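Local coordinates for RsbT co-antagonist protein RsbRA (Bacillus subtilis, PDB 2BNL) that acts in the stressosome as a positive regulator of sigma-B under salt and heat stress, stimulating RsbT kinase toward RsbS in vitro, and is represented by its N-terminal domain, at residues K27-Q32 and L84-A89; E43-E48 and I77-K82; Q5-F10 and R118-I123; K93-K98 and W114-F119. All coordinates share one frame; numbering follows the deposited sequence.

Interaction 1 (K27-Q32 and L84-A89); sequences KELSEQ and LATALA
Leu-29 carries its side of this contact alone, with Ala-87 and Thr-86 opposite. Leu-29 CD1 sits over the backbone of the facing helix, 3.6 Å from Ala-87 CA. Leu-29 CD1 also lies 3.8 Å from Ala-87 CB. The other branch, Leu-29 CD2, comes within 4.2 Å of Thr-86 CG2, and these two side chains cross obliquely. The small Ala-87 lets the leucine tip come down to the helix backbone. Thr-86 is divided by its first torsion of -51°. This sets CG2 opposite the backbone N and offers the methyl to Leu-29, while OG1 is hydrogen-bonded back to Lys-82 O, one turn earlier.

Leu-29 lies near the end of helix 15-30. There Lys-27 O accepts two bonds from the same face of its plane. Ser-30 OG donates at 2.8 Å to Lys-27 O, at a C=O...donor angle of 118°. Glu-31 N is the second donor. Ser-30 O takes a further bond from Gln-36 NE2 in the following loop. On the other segment, Leu-84 and Leu-88 turn away from Leu-29 and pack on helix 109-135, so helix 81-100 is covered from two directions. The contact joins two helices of the globin-like N-terminal domain. It is wholly apolar. It depends on the fit of one leucine to a low spot on a helix, and the one polar atom of the touching side chains, Thr-86 OG1, is bonded within its own helix.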
loop_
_atom_site.group_PDB
_atom_site.type_symbol
_atom_site.label_atom_id
_atom_site.label_comp_id
_atom_site.label_asym_id
_atom_site.label_seq_id
_atom_site.Cartn_x
_atom_site.Cartn_y
_atom_site.Cartn_z
ATOM N N LYS A 27 -5.859 15.425 -8.927
ATOM C CA LYS A 27 -5.473 16.683 -9.472
ATOM C C LYS A 27 -4.418 17.354 -8.615
ATOM O O LYS A 27 -3.421 17.871 -9.114
ATOM C CB LYS A 27 -6.711 17.534 -9.626
ATOM C CG LYS A 27 -7.610 17.096 -10.781
ATOM C CD LYS A 27 -8.955 17.899 -10.769
ATOM C CE LYS A 27 -8.702 19.334 -10.827
ATOM N NZ LYS A 27 -9.909 20.157 -11.206
ATOM N N GLU A 28 -4.636 17.336 -7.301
ATOM C CA GLU A 28 -3.674 17.924 -6.333
ATOM C C GLU A 28 -2.334 17.263 -6.475
ATOM O O GLU A 28 -1.304 17.902 -6.525
ATOM C CB GLU A 28 -4.228 17.737 -4.903
ATOM C CG GLU A 28 -3.404 18.261 -3.800
ATOM C CD GLU A 28 -3.961 17.871 -2.393
ATOM O OE1 GLU A 28 -5.207 17.621 -2.212
ATOM O OE2 GLU A 28 -3.119 17.720 -1.498
ATOM N N LEU A 29 -2.348 15.954 -6.564
ATOM C CA LEU A 29 -1.111 15.242 -6.703
ATOM C C LEU A 29 -0.423 15.483 -8.027
ATOM O O LEU A 29 0.852 15.540 -8.071
ATOM C CB LEU A 29 -1.313 13.737 -6.464
ATOM C CG LEU A 29 -1.681 13.316 -5.064
ATOM C CD1 LEU A 29 -2.137 11.835 -5.073
ATOM C CD2 LEU A 29 -0.535 13.533 -4.150
ATOM N N SER A 30 -1.219 15.634 -9.091
ATOM C CA SER A 30 -0.619 15.839 -10.435
ATOM C C SER A 30 0.195 17.150 -10.538
ATOM O O SER A 30 1.088 17.261 -11.343
ATOM C CB SER A 30 -1.668 15.791 -11.565
ATOM O OG SER A 30 -2.529 16.912 -11.568
ATOM N N GLU A 31 -0.196 18.120 -9.728
ATOM C CA GLU A 31 0.483 19.411 -9.646
ATOM C C GLU A 31 1.913 19.331 -9.221
ATOM O O GLU A 31 2.680 20.218 -9.536
ATOM C CB GLU A 31 -0.299 20.341 -8.754
ATOM C CG GLU A 31 -1.575 20.802 -9.374
ATOM C CD GLU A 31 -1.372 21.750 -10.640
ATOM O OE1 GLU A 31 -0.239 22.307 -10.956
ATOM O OE2 GLU A 31 -2.397 21.973 -11.305
ATOM N N GLN A 32 2.309 18.250 -8.590
ATOM C CA GLN A 32 3.688 18.001 -8.271
ATOM C C GLN A 32 4.387 17.162 -9.344
ATOM O O GLN A 32 5.544 16.817 -9.156
ATOM C CB GLN A 32 3.799 17.202 -6.934
ATOM C CG GLN A 32 3.208 17.886 -5.690
ATOM C CD GLN A 32 3.687 19.377 -5.554
ATOM O OE1 GLN A 32 2.862 20.290 -5.455
ATOM N NE2 GLN A 32 5.011 19.608 -5.558
ATOM N N LEU A 84 0.716 6.358 -8.358
ATOM C CA LEU A 84 -0.435 5.520 -8.148
ATOM C C LEU A 84 -0.587 5.099 -6.707
ATOM O O LEU A 84 -1.686 5.228 -6.163
ATOM C CB LEU A 84 -0.410 4.322 -9.113
ATOM C CG LEU A 84 -1.584 3.339 -8.933
ATOM C CD1 LEU A 84 -2.854 4.050 -9.291
ATOM C CD2 LEU A 84 -1.378 2.263 -9.845
ATOM N N ALA A 85 0.496 4.594 -6.101
ATOM C CA ALA A 85 0.429 4.100 -4.729
ATOM C C ALA A 85 0.197 5.258 -3.755
ATOM O O ALA A 85 -0.547 5.156 -2.848
ATOM C CB ALA A 85 1.705 3.346 -4.399
ATOM N N THR A 86 0.731 6.441 -4.025
ATOM C CA THR A 86 0.428 7.594 -3.192
ATOM C C THR A 86 -1.027 7.988 -3.278
ATOM O O THR A 86 -1.626 8.244 -2.253
ATOM C CB THR A 86 1.383 8.780 -3.555
ATOM O OG1 THR A 86 2.739 8.298 -3.530
ATOM C CG2 THR A 86 1.161 10.053 -2.643
ATOM N N ALA A 87 -1.592 8.042 -4.496
ATOM C CA ALA A 87 -2.967 8.333 -4.722
ATOM C C ALA A 87 -3.933 7.414 -4.045
ATOM O O ALA A 87 -4.883 7.814 -3.359
ATOM C CB ALA A 87 -3.288 8.356 -6.228
ATOM N N LEU A 88 -3.732 6.138 -4.264
ATOM C CA LEU A 88 -4.606 5.164 -3.605
ATOM C C LEU A 88 -4.583 5.277 -2.057
ATOM O O LEU A 88 -5.658 5.085 -1.425
ATOM C CB LEU A 88 -4.280 3.758 -4.077
ATOM C CG LEU A 88 -4.474 3.499 -5.541
ATOM C CD1 LEU A 88 -4.574 1.995 -5.901
ATOM C CD2 LEU A 88 -5.766 4.164 -6.056
ATOM N N ALA A 89 -3.402 5.448 -1.484
ATOM C CA ALA A 89 -3.221 5.698 0.013
ATOM C C ALA A 89 -4.063 6.908 0.476
ATOM O O ALA A 89 -4.837 6.847 1.434
ATOM C CB ALA A 89 -1.764 5.849 0.365
#

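Interaction 2 (E43-E48 and I77-K82); sequences ENISKE and IGLSMK
Lys-82 NZ forms a salt bridge with Glu-126 OE1 and a hydrogen bond with Thr-125 OG1, both of the second subunit, at the far end of the segment whose Ile-77 and Leu-79 meet Ile-45. In this globin-fold domain the segment links helix 64-76 to helix 81-100. Gly-78, at a phi of 93°, closes the first helix in a Schellman motif. Ser-80 is the N-cap of the second, its OG bonded to Phe-83 N.

Two apolar residues of this link turn toward helix 39-54. The link is held by tyrosine hydroxyls at Ile-77 O (Tyr-35 OH) and Leu-79 O (Tyr-131 OH). Arg-73 also packs on Ile-45 and forms a salt bridge with Glu-48, one turn on from Ile-45. Ile-77 holds CG1 between its backbone N and carbonyl carbon (chi1 72°), the crowded position. CD1 is thereby carried out toward Ile-45. The meeting is methyl against methyl, tip to tip. Leu-79 reaches the same isoleucine in the same manner. Ile-45 CD1 touches both partners, lying 3.8 Å from Ile-77 CD1 and 4.2 Å from Leu-79 CD1.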
loop_
_atom_site.group_PDB
_atom_site.type_symbol
_atom_site.label_atom_id
_atom_site.label_comp_id
_atom_site.label_asym_id
_atom_site.label_seq_id
_atom_site.Cartn_x
_atom_site.Cartn_y
_atom_site.Cartn_z
ATOM N N GLU A 43 -11.047 12.251 -13.517
ATOM C CA GLU A 43 -12.389 11.793 -13.191
ATOM C C GLU A 43 -12.659 10.326 -13.624
ATOM O O GLU A 43 -13.224 9.557 -12.904
ATOM C CB GLU A 43 -13.442 12.766 -13.741
ATOM C CG GLU A 43 -14.855 12.353 -13.433
ATOM C CD GLU A 43 -15.927 13.212 -14.121
ATOM O OE1 GLU A 43 -15.758 14.440 -14.078
ATOM O OE2 GLU A 43 -16.865 12.640 -14.784
ATOM N N ASN A 44 -12.221 9.994 -14.803
ATOM C CA ASN A 44 -12.412 8.681 -15.361
ATOM C C ASN A 44 -11.646 7.617 -14.573
ATOM O O ASN A 44 -12.093 6.509 -14.418
ATOM C CB ASN A 44 -12.022 8.646 -16.831
ATOM C CG ASN A 44 -13.026 9.271 -17.739
ATOM O OD1 ASN A 44 -14.038 9.825 -17.337
ATOM N ND2 ASN A 44 -12.688 9.276 -18.995
ATOM N N ILE A 45 -10.463 7.967 -14.123
ATOM C CA ILE A 45 -9.746 7.110 -13.162
ATOM C C ILE A 45 -10.475 6.875 -11.842
ATOM O O ILE A 45 -10.587 5.722 -11.412
ATOM C CB ILE A 45 -8.321 7.667 -12.834
ATOM C CG1 ILE A 45 -7.438 7.592 -14.068
ATOM C CG2 ILE A 45 -7.740 6.914 -11.650
ATOM C CD1 ILE A 45 -6.271 8.475 -14.001
ATOM N N SER A 46 -11.003 7.943 -11.235
ATOM C CA SER A 46 -11.777 7.819 -10.014
ATOM C C SER A 46 -13.001 6.985 -10.234
ATOM O O SER A 46 -13.348 6.224 -9.353
ATOM C CB SER A 46 -12.140 9.180 -9.483
ATOM O OG SER A 46 -10.908 9.894 -9.475
ATOM N N LYS A 47 -13.675 7.181 -11.365
ATOM C CA LYS A 47 -14.877 6.423 -11.669
ATOM C C LYS A 47 -14.559 4.930 -11.894
ATOM O O LYS A 47 -15.327 4.092 -11.425
ATOM C CB LYS A 47 -15.685 7.076 -12.847
ATOM C CG LYS A 47 -16.846 6.203 -13.343
ATOM C CD LYS A 47 -17.886 5.946 -12.302
ATOM C CE LYS A 47 -19.252 5.279 -12.929
ATOM N NZ LYS A 47 -19.905 4.425 -11.916
ATOM N N GLU A 48 -13.505 4.636 -12.602
ATOM C CA GLU A 48 -13.072 3.228 -12.875
ATOM C C GLU A 48 -12.734 2.605 -11.538
ATOM O O GLU A 48 -12.996 1.445 -11.287
ATOM C CB GLU A 48 -11.786 3.152 -13.671
ATOM C CG GLU A 48 -11.835 2.846 -15.168
ATOM C CD GLU A 48 -10.418 2.687 -15.814
ATOM O OE1 GLU A 48 -10.111 1.514 -16.221
ATOM O OE2 GLU A 48 -9.634 3.729 -15.939
ATOM N N ILE A 77 -0.675 6.050 -19.626
ATOM C CA ILE A 77 -0.825 7.492 -19.529
ATOM C C ILE A 77 0.320 8.082 -18.795
ATOM O O ILE A 77 0.322 9.266 -18.700
ATOM C CB ILE A 77 -2.245 7.964 -19.030
ATOM C CG1 ILE A 77 -2.414 7.656 -17.517
ATOM C CG2 ILE A 77 -3.367 7.396 -20.006
ATOM C CD1 ILE A 77 -3.703 8.138 -16.819
ATOM N N GLY A 78 1.277 7.290 -18.262
ATOM C CA GLY A 78 2.473 7.897 -17.643
ATOM C C GLY A 78 2.383 8.136 -16.124
ATOM O O GLY A 78 3.211 8.842 -15.554
ATOM N N LEU A 79 1.390 7.572 -15.449
ATOM C CA LEU A 79 1.385 7.606 -13.944
ATOM C C LEU A 79 2.439 6.596 -13.473
ATOM O O LEU A 79 2.458 5.480 -13.912
ATOM C CB LEU A 79 0.045 7.288 -13.343
ATOM C CG LEU A 79 -1.135 8.100 -13.887
ATOM C CD1 LEU A 79 -2.321 7.588 -13.015
ATOM C CD2 LEU A 79 -0.867 9.616 -13.783
ATOM N N SER A 80 3.369 7.025 -12.636
ATOM C CA SER A 80 4.300 6.076 -11.983
ATOM C C SER A 80 3.631 5.286 -10.922
ATOM O O SER A 80 2.531 5.606 -10.470
ATOM C CB SER A 80 5.447 6.849 -11.328
ATOM O OG SER A 80 5.008 7.725 -10.324
HETATM N N MSE A 81 4.329 4.232 -10.480
HETATM C CA MSE A 81 3.840 3.340 -9.437
HETATM C C MSE A 81 3.802 4.185 -8.200
HETATM O O MSE A 81 2.914 4.050 -7.395
HETATM C CB MSE A 81 4.748 2.116 -9.240
HETATM C CG MSE A 81 4.509 1.417 -8.039
HETATM SE SE MSE A 81 2.900 0.320 -8.058
HETATM C CE MSE A 81 2.559 0.926 -6.935
ATOM N N LYS A 82 4.820 4.982 -8.012
ATOM C CA LYS A 82 4.924 5.909 -6.855
ATOM C C LYS A 82 3.649 6.769 -6.771
ATOM O O LYS A 82 3.056 6.932 -5.711
ATOM C CB LYS A 82 6.207 6.813 -6.990
ATOM C CG LYS A 82 6.354 7.729 -5.836
ATOM C CD LYS A 82 6.912 6.957 -4.589
ATOM C CE LYS A 82 7.209 7.847 -3.287
ATOM N NZ LYS A 82 7.980 7.279 -2.009
#

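Interaction 3 (Q5-F10 and R118-I123); sequences QTVYQF and RFFSPI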
loop_
_atom_site.group_PDB
_atom_site.type_symbol
_atom_site.label_atom_id
_atom_site.label_comp_id
_atom_site.label_asym_id
_atom_site.label_seq_id
_atom_site.Cartn_x
_atom_site.Cartn_y
_atom_site.Cartn_z
ATOM N N GLN A 5 -19.492 -4.842 4.808
ATOM C CA GLN A 5 -20.810 -4.194 4.606
ATOM C C GLN A 5 -20.812 -2.704 4.936
ATOM O O GLN A 5 -21.344 -1.871 4.177
ATOM C CB GLN A 5 -21.880 -4.908 5.369
ATOM C CG GLN A 5 -23.218 -4.214 5.205
ATOM C CD GLN A 5 -24.320 -4.924 5.898
ATOM O OE1 GLN A 5 -24.150 -6.097 6.359
ATOM N NE2 GLN A 5 -25.472 -4.236 5.994
ATOM N N THR A 6 -20.220 -2.362 6.073
ATOM C CA THR A 6 -20.248 -0.967 6.523
ATOM C C THR A 6 -19.541 0.002 5.525
ATOM O O THR A 6 -20.094 0.994 5.137
ATOM C CB THR A 6 -19.630 -0.830 7.997
ATOM O OG1 THR A 6 -20.447 -1.580 8.883
ATOM C CG2 THR A 6 -19.726 0.648 8.463
ATOM N N VAL A 7 -18.321 -0.324 5.107
ATOM C CA VAL A 7 -17.589 0.497 4.203
ATOM C C VAL A 7 -18.255 0.465 2.848
ATOM O O VAL A 7 -18.446 1.477 2.202
ATOM C CB VAL A 7 -16.090 0.062 4.163
ATOM C CG1 VAL A 7 -15.319 0.681 3.021
ATOM C CG2 VAL A 7 -15.415 0.365 5.572
ATOM N N TYR A 8 -18.588 -0.738 2.382
ATOM C CA TYR A 8 -19.232 -0.848 1.044
ATOM C C TYR A 8 -20.455 0.034 0.963
ATOM O O TYR A 8 -20.631 0.793 -0.007
ATOM C CB TYR A 8 -19.566 -2.358 0.714
ATOM C CG TYR A 8 -20.156 -2.574 -0.664
ATOM C CD1 TYR A 8 -19.324 -2.981 -1.736
ATOM C CD2 TYR A 8 -21.478 -2.215 -0.946
ATOM C CE1 TYR A 8 -19.822 -3.149 -2.979
ATOM C CE2 TYR A 8 -22.002 -2.337 -2.234
ATOM C CZ TYR A 8 -21.165 -2.818 -3.240
ATOM O OH TYR A 8 -21.604 -2.929 -4.513
ATOM N N GLN A 9 -21.330 -0.058 1.970
ATOM C CA GLN A 9 -22.530 0.756 2.010
ATOM C C GLN A 9 -22.303 2.259 1.991
ATOM O O GLN A 9 -22.994 2.978 1.333
ATOM C CB GLN A 9 -23.370 0.347 3.183
ATOM C CG GLN A 9 -24.243 1.451 3.704
ATOM C CD GLN A 9 -25.094 1.081 4.948
ATOM O OE1 GLN A 9 -24.606 0.584 6.020
ATOM N NE2 GLN A 9 -26.343 1.332 4.798
ATOM N N PHE A 10 -21.256 2.718 2.666
ATOM C CA PHE A 10 -20.960 4.094 2.648
ATOM C C PHE A 10 -20.500 4.517 1.277
ATOM O O PHE A 10 -20.917 5.535 0.769
ATOM C CB PHE A 10 -19.925 4.447 3.755
ATOM C CG PHE A 10 -19.678 5.898 3.859
ATOM C CD1 PHE A 10 -20.376 6.669 4.783
ATOM C CD2 PHE A 10 -18.798 6.525 3.001
ATOM C CE1 PHE A 10 -20.133 8.051 4.840
ATOM C CE2 PHE A 10 -18.580 7.903 3.050
ATOM C CZ PHE A 10 -19.232 8.662 3.962
ATOM N N ARG A 118 -9.329 -3.389 5.684
ATOM C CA ARG A 118 -9.794 -4.723 5.302
ATOM C C ARG A 118 -10.397 -4.769 3.876
ATOM O O ARG A 118 -10.220 -5.711 3.107
ATOM C CB ARG A 118 -10.804 -5.157 6.278
ATOM C CG ARG A 118 -10.775 -6.558 6.487
ATOM C CD ARG A 118 -11.996 -7.064 7.223
ATOM N NE ARG A 118 -12.211 -8.447 6.717
ATOM C CZ ARG A 118 -13.060 -8.816 5.758
ATOM N NH1 ARG A 118 -13.871 -7.965 5.202
ATOM N NH2 ARG A 118 -13.106 -10.092 5.382
ATOM N N PHE A 119 -11.200 -3.772 3.580
ATOM C CA PHE A 119 -11.838 -3.651 2.260
ATOM C C PHE A 119 -10.866 -3.274 1.139
ATOM O O PHE A 119 -10.844 -3.899 0.095
ATOM C CB PHE A 119 -13.000 -2.712 2.375
ATOM C CG PHE A 119 -13.722 -2.488 1.112
ATOM C CD1 PHE A 119 -14.450 -3.480 0.544
ATOM C CD2 PHE A 119 -13.530 -1.289 0.398
ATOM C CE1 PHE A 119 -15.164 -3.253 -0.704
ATOM C CE2 PHE A 119 -14.139 -1.083 -0.805
ATOM C CZ PHE A 119 -14.994 -2.037 -1.356
ATOM N N PHE A 120 -10.061 -2.221 1.346
ATOM C CA PHE A 120 -9.244 -1.635 0.319
ATOM C C PHE A 120 -7.925 -2.331 0.088
ATOM O O PHE A 120 -7.476 -2.399 -1.046
ATOM C CB PHE A 120 -8.931 -0.174 0.748
ATOM C CG PHE A 120 -10.011 0.780 0.395
ATOM C CD1 PHE A 120 -10.119 1.292 -0.888
ATOM C CD2 PHE A 120 -11.020 1.113 1.318
ATOM C CE1 PHE A 120 -11.157 2.257 -1.171
ATOM C CE2 PHE A 120 -12.031 2.050 0.946
ATOM C CZ PHE A 120 -12.085 2.562 -0.285
ATOM N N SER A 121 -7.294 -2.843 1.165
ATOM C CA SER A 121 -5.926 -3.363 1.070
ATOM C C SER A 121 -5.758 -4.437 -0.054
ATOM O O SER A 121 -4.983 -4.248 -0.940
ATOM C CB SER A 121 -5.378 -3.931 2.437
ATOM O OG SER A 121 -4.004 -4.162 2.297
ATOM N N PRO A 122 -6.587 -5.486 -0.060
ATOM C CA PRO A 122 -6.456 -6.488 -1.179
ATOM C C PRO A 122 -6.748 -5.973 -2.628
ATOM O O PRO A 122 -6.184 -6.442 -3.610
ATOM C CB PRO A 122 -7.442 -7.595 -0.758
ATOM C CG PRO A 122 -8.414 -6.967 0.190
ATOM C CD PRO A 122 -7.697 -5.792 0.871
ATOM N N ILE A 123 -7.662 -5.017 -2.727
ATOM C CA ILE A 123 -7.916 -4.337 -4.003
ATOM C C ILE A 123 -6.716 -3.570 -4.470
ATOM O O ILE A 123 -6.205 -3.749 -5.580
ATOM C CB ILE A 123 -9.084 -3.366 -3.886
ATOM C CG1 ILE A 123 -10.339 -4.082 -3.503
ATOM C CG2 ILE A 123 -9.264 -2.570 -5.146
ATOM C CD1 ILE A 123 -11.603 -3.165 -3.027
#
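Val-7 is the bump of this contact, and Phe-119 with Phe-120 form the hollow. Helices 5-10 and 118-123 meet nearly at right angles, at 80°, with axes 10.4 Å apart. Val-7 CG1 stands opposite its own backbone N (chi1 168°) and fits into the corner where the two rings meet. Val-7 CG1 lies 3.7 Å from Phe-119 CD2 and 4.1 Å from Phe-120 CE2, approaching both rings obliquely. The second methyl, CG2, rests on the backbone of Gln-115 and Ile-116, a turn earlier on the long helix.

The hollow is shaped from within its own helix. Phe-119 CD2 sits over one face of Phe-120, 3.6 Å above its plane and toward the rim. One face of Phe-119 is covered by Ile-123 CD1. On the outer flank Tyr-8 presents a ring edge, and Phe-119 CE1 lies near the plane of that ring, 4.3 Å from Tyr-8 CD1. Tyr-8 OH is hydrogen-bonded to Leu-54 O beyond. Phe-120 continues inward to Tyr-49 and Leu-53 of helix 39-54. The N-terminal helix is thus fastened across the long last helix of the domain. Between the two segments carbon meets carbon, so the contact rests on shape and burial, with the tyrosine hydroxyl bonded at the margin.

Interaction 4 (K93-K98 and W114-F119); sequences KRLYTK and WQIDRF
Apolar packing between Ile-116 and the pair Tyr-96 and Leu-95 makes up the contact between the segments. Ile-116 CD1 lies 3.7 Å from Tyr-96 CA and 3.8 Å from Tyr-96 CB. It meets the tyrosine ring at its edge, near the ring plane. The isoleucine sets CG1 opposite its carbonyl carbon (chi1 -71°), which carries CD1 forward to the tyrosine backbone. Leu-95 CD2 adds a looser touch, 4.5 Å from Ile-116 CG1.

Aromatic contacts run to the second subunit. The Tyr-96 ring meets Trp-114 of that subunit with the planes at about 60°, and Trp-114 in turn meets Tyr-96 of the second subunit.

Ionic contacts flank them. Lys-93 NZ forms a salt bridge with Asp-117 OD2 of the second subunit. Arg-94 pairs within its own subunit, NE with Glu-90 OE1.

Helices 81-100 and 109-135, neighbours in the chain, are so joined by carbon groups inside the domain. Lys-93, Tyr-96 and Trp-114 serve the dimer interface. Packing inside the subunit is apolar, while contact between subunits is aromatic and ionic.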
loop_
_atom_site.group_PDB
_atom_site.type_symbol
_atom_site.label_atom_id
_atom_site.label_comp_id
_atom_site.label_asym_id
_atom_site.label_seq_id
_atom_site.Cartn_x
_atom_site.Cartn_y
_atom_site.Cartn_z
ATOM N N LYS A 93 -7.687 7.416 2.960
ATOM C CA LYS A 93 -7.501 8.315 4.067
ATOM C C LYS A 93 -8.487 9.451 4.056
ATOM O O LYS A 93 -9.002 9.884 5.141
ATOM C CB LYS A 93 -6.064 8.853 4.069
ATOM C CG LYS A 93 -5.090 7.763 4.376
ATOM C CD LYS A 93 -3.711 8.422 4.401
ATOM C CE LYS A 93 -2.630 7.491 4.017
ATOM N NZ LYS A 93 -1.428 8.406 3.947
ATOM N N ARG A 94 -8.810 9.883 2.830
ATOM C CA ARG A 94 -9.806 10.845 2.651
ATOM C C ARG A 94 -11.214 10.347 2.889
ATOM O O ARG A 94 -12.032 11.070 3.416
ATOM C CB ARG A 94 -9.615 11.533 1.313
ATOM C CG ARG A 94 -8.361 12.461 1.409
ATOM C CD ARG A 94 -8.096 13.339 0.193
ATOM N NE ARG A 94 -6.669 13.762 0.183
ATOM C CZ ARG A 94 -6.159 14.780 -0.524
ATOM N NH1 ARG A 94 -6.940 15.568 -1.262
ATOM N NH2 ARG A 94 -4.873 15.043 -0.452
ATOM N N LEU A 95 -11.462 9.090 2.564
ATOM C CA LEU A 95 -12.713 8.433 2.875
ATOM C C LEU A 95 -12.826 8.261 4.412
ATOM O O LEU A 95 -13.897 8.478 5.021
ATOM C CB LEU A 95 -12.771 7.088 2.127
ATOM C CG LEU A 95 -13.840 6.143 2.707
ATOM C CD1 LEU A 95 -15.156 6.727 2.249
ATOM C CD2 LEU A 95 -13.740 4.741 2.266
ATOM N N TYR A 96 -11.711 7.899 5.062
ATOM C CA TYR A 96 -11.693 7.874 6.490
ATOM C C TYR A 96 -12.186 9.193 7.137
ATOM O O TYR A 96 -13.059 9.196 7.988
ATOM C CB TYR A 96 -10.321 7.460 7.044
ATOM C CG TYR A 96 -10.211 7.768 8.506
ATOM C CD1 TYR A 96 -10.807 6.921 9.476
ATOM C CD2 TYR A 96 -9.557 8.913 8.937
ATOM C CE1 TYR A 96 -10.712 7.202 10.792
ATOM C CE2 TYR A 96 -9.479 9.211 10.291
ATOM C CZ TYR A 96 -10.041 8.323 11.194
ATOM O OH TYR A 96 -9.912 8.592 12.501
ATOM N N THR A 97 -11.640 10.296 6.717
ATOM C CA THR A 97 -12.030 11.639 7.274
ATOM C C THR A 97 -13.565 11.832 7.097
ATOM O O THR A 97 -14.241 12.195 8.052
ATOM C CB THR A 97 -11.247 12.703 6.551
ATOM O OG1 THR A 97 -9.849 12.463 6.718
ATOM C CG2 THR A 97 -11.539 14.138 7.071
ATOM N N LYS A 98 -14.107 11.514 5.893
ATOM C CA LYS A 98 -15.543 11.579 5.634
ATOM C C LYS A 98 -16.327 10.714 6.579
ATOM O O LYS A 98 -17.268 11.188 7.241
ATOM C CB LYS A 98 -15.964 11.188 4.191
ATOM C CG LYS A 98 -15.466 12.067 3.070
ATOM C CD LYS A 98 -15.459 13.563 3.495
ATOM C CE LYS A 98 -15.238 14.608 2.351
ATOM N NZ LYS A 98 -15.033 15.885 3.044
ATOM N N TRP A 114 -9.621 -0.024 10.573
ATOM C CA TRP A 114 -9.411 -1.430 10.240
ATOM C C TRP A 114 -10.463 -1.983 9.247
ATOM O O TRP A 114 -10.158 -2.890 8.419
ATOM C CB TRP A 114 -9.315 -2.233 11.546
ATOM C CG TRP A 114 -8.133 -1.866 12.366
ATOM C CD1 TRP A 114 -8.150 -1.575 13.665
ATOM C CD2 TRP A 114 -6.759 -1.761 11.953
ATOM N NE1 TRP A 114 -6.906 -1.227 14.102
ATOM C CE2 TRP A 114 -6.029 -1.323 13.063
ATOM C CE3 TRP A 114 -6.074 -1.946 10.722
ATOM C CZ2 TRP A 114 -4.666 -1.130 13.023
ATOM C CZ3 TRP A 114 -4.756 -1.759 10.679
ATOM C CH2 TRP A 114 -4.044 -1.349 11.838
ATOM N N GLN A 115 -11.674 -1.454 9.326
ATOM C CA GLN A 115 -12.734 -1.763 8.364
ATOM C C GLN A 115 -12.390 -1.273 7.019
ATOM O O GLN A 115 -12.484 -1.982 5.989
ATOM C CB GLN A 115 -14.072 -1.123 8.792
ATOM C CG GLN A 115 -14.714 -1.830 9.960
ATOM C CD GLN A 115 -15.982 -1.109 10.361
ATOM O OE1 GLN A 115 -16.076 0.119 10.259
ATOM N NE2 GLN A 115 -17.003 -1.883 10.661
ATOM N N ILE A 116 -11.877 -0.077 6.984
ATOM C CA ILE A 116 -11.440 0.473 5.720
ATOM C C ILE A 116 -10.289 -0.282 5.093
ATOM O O ILE A 116 -10.327 -0.611 3.859
ATOM C CB ILE A 116 -11.093 1.963 5.872
ATOM C CG1 ILE A 116 -12.412 2.775 6.089
ATOM C CG2 ILE A 116 -10.399 2.443 4.673
ATOM C CD1 ILE A 116 -12.207 4.165 6.605
ATOM N N ASP A 117 -9.315 -0.605 5.930
ATOM C CA ASP A 117 -8.085 -1.301 5.485
ATOM C C ASP A 117 -8.493 -2.721 4.937
ATOM O O ASP A 117 -8.030 -3.160 3.915
ATOM C CB ASP A 117 -7.150 -1.443 6.686
ATOM C CG ASP A 117 -5.906 -2.233 6.377
ATOM O OD1 ASP A 117 -5.040 -1.659 5.747
ATOM O OD2 ASP A 117 -5.897 -3.430 6.680
ATOM N N ARG A 118 -9.329 -3.389 5.684
ATOM C CA ARG A 118 -9.794 -4.723 5.302
ATOM C C ARG A 118 -10.397 -4.769 3.876
ATOM O O ARG A 118 -10.220 -5.711 3.107
ATOM C CB ARG A 118 -10.804 -5.157 6.278
ATOM C CG ARG A 118 -10.775 -6.558 6.487
ATOM C CD ARG A 118 -11.996 -7.064 7.223
ATOM N NE ARG A 118 -12.211 -8.447 6.717
ATOM C CZ ARG A 118 -13.060 -8.816 5.758
ATOM N NH1 ARG A 118 -13.871 -7.965 5.202
ATOM N NH2 ARG A 118 -13.106 -10.092 5.382
ATOM N N PHE A 119 -11.200 -3.772 3.580
ATOM C CA PHE A 119 -11.838 -3.651 2.260
ATOM C C PHE A 119 -10.866 -3.274 1.139
ATOM O O PHE A 119 -10.844 -3.899 0.095
ATOM C CB PHE A 119 -13.000 -2.712 2.375
ATOM C CG PHE A 119 -13.722 -2.488 1.112
ATOM C CD1 PHE A 119 -14.450 -3.480 0.544
ATOM C CD2 PHE A 119 -13.530 -1.289 0.398
ATOM C CE1 PHE A 119 -15.164 -3.253 -0.704
ATOM C CE2 PHE A 119 -14.139 -1.083 -0.805
ATOM C CZ PHE A 119 -14.994 -2.037 -1.356
#

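How the interactions relate
Helix 81-100 enters interactions 1, 2 and 4, and helix 109-135 enters interactions 3 and 4. Interactions 1 and 2 are neighbours, with centres 9 Å apart, on the side of the domain away from interaction 3. Interactions 3 and 4 have centres 8 Å apart and form one continuous core: Phe-120 CE2 is 3.5 Å from Leu-95 CD2. Interactions 1 and 4 have centres 17 Å apart, yet a salt bridge of 2.8 Å from Glu-28 OE1 to Arg-94 NH1 ties their segments. This N-terminal domain is a nonheme globin, and these contacts join its helices. All four have segments that touch the second subunit.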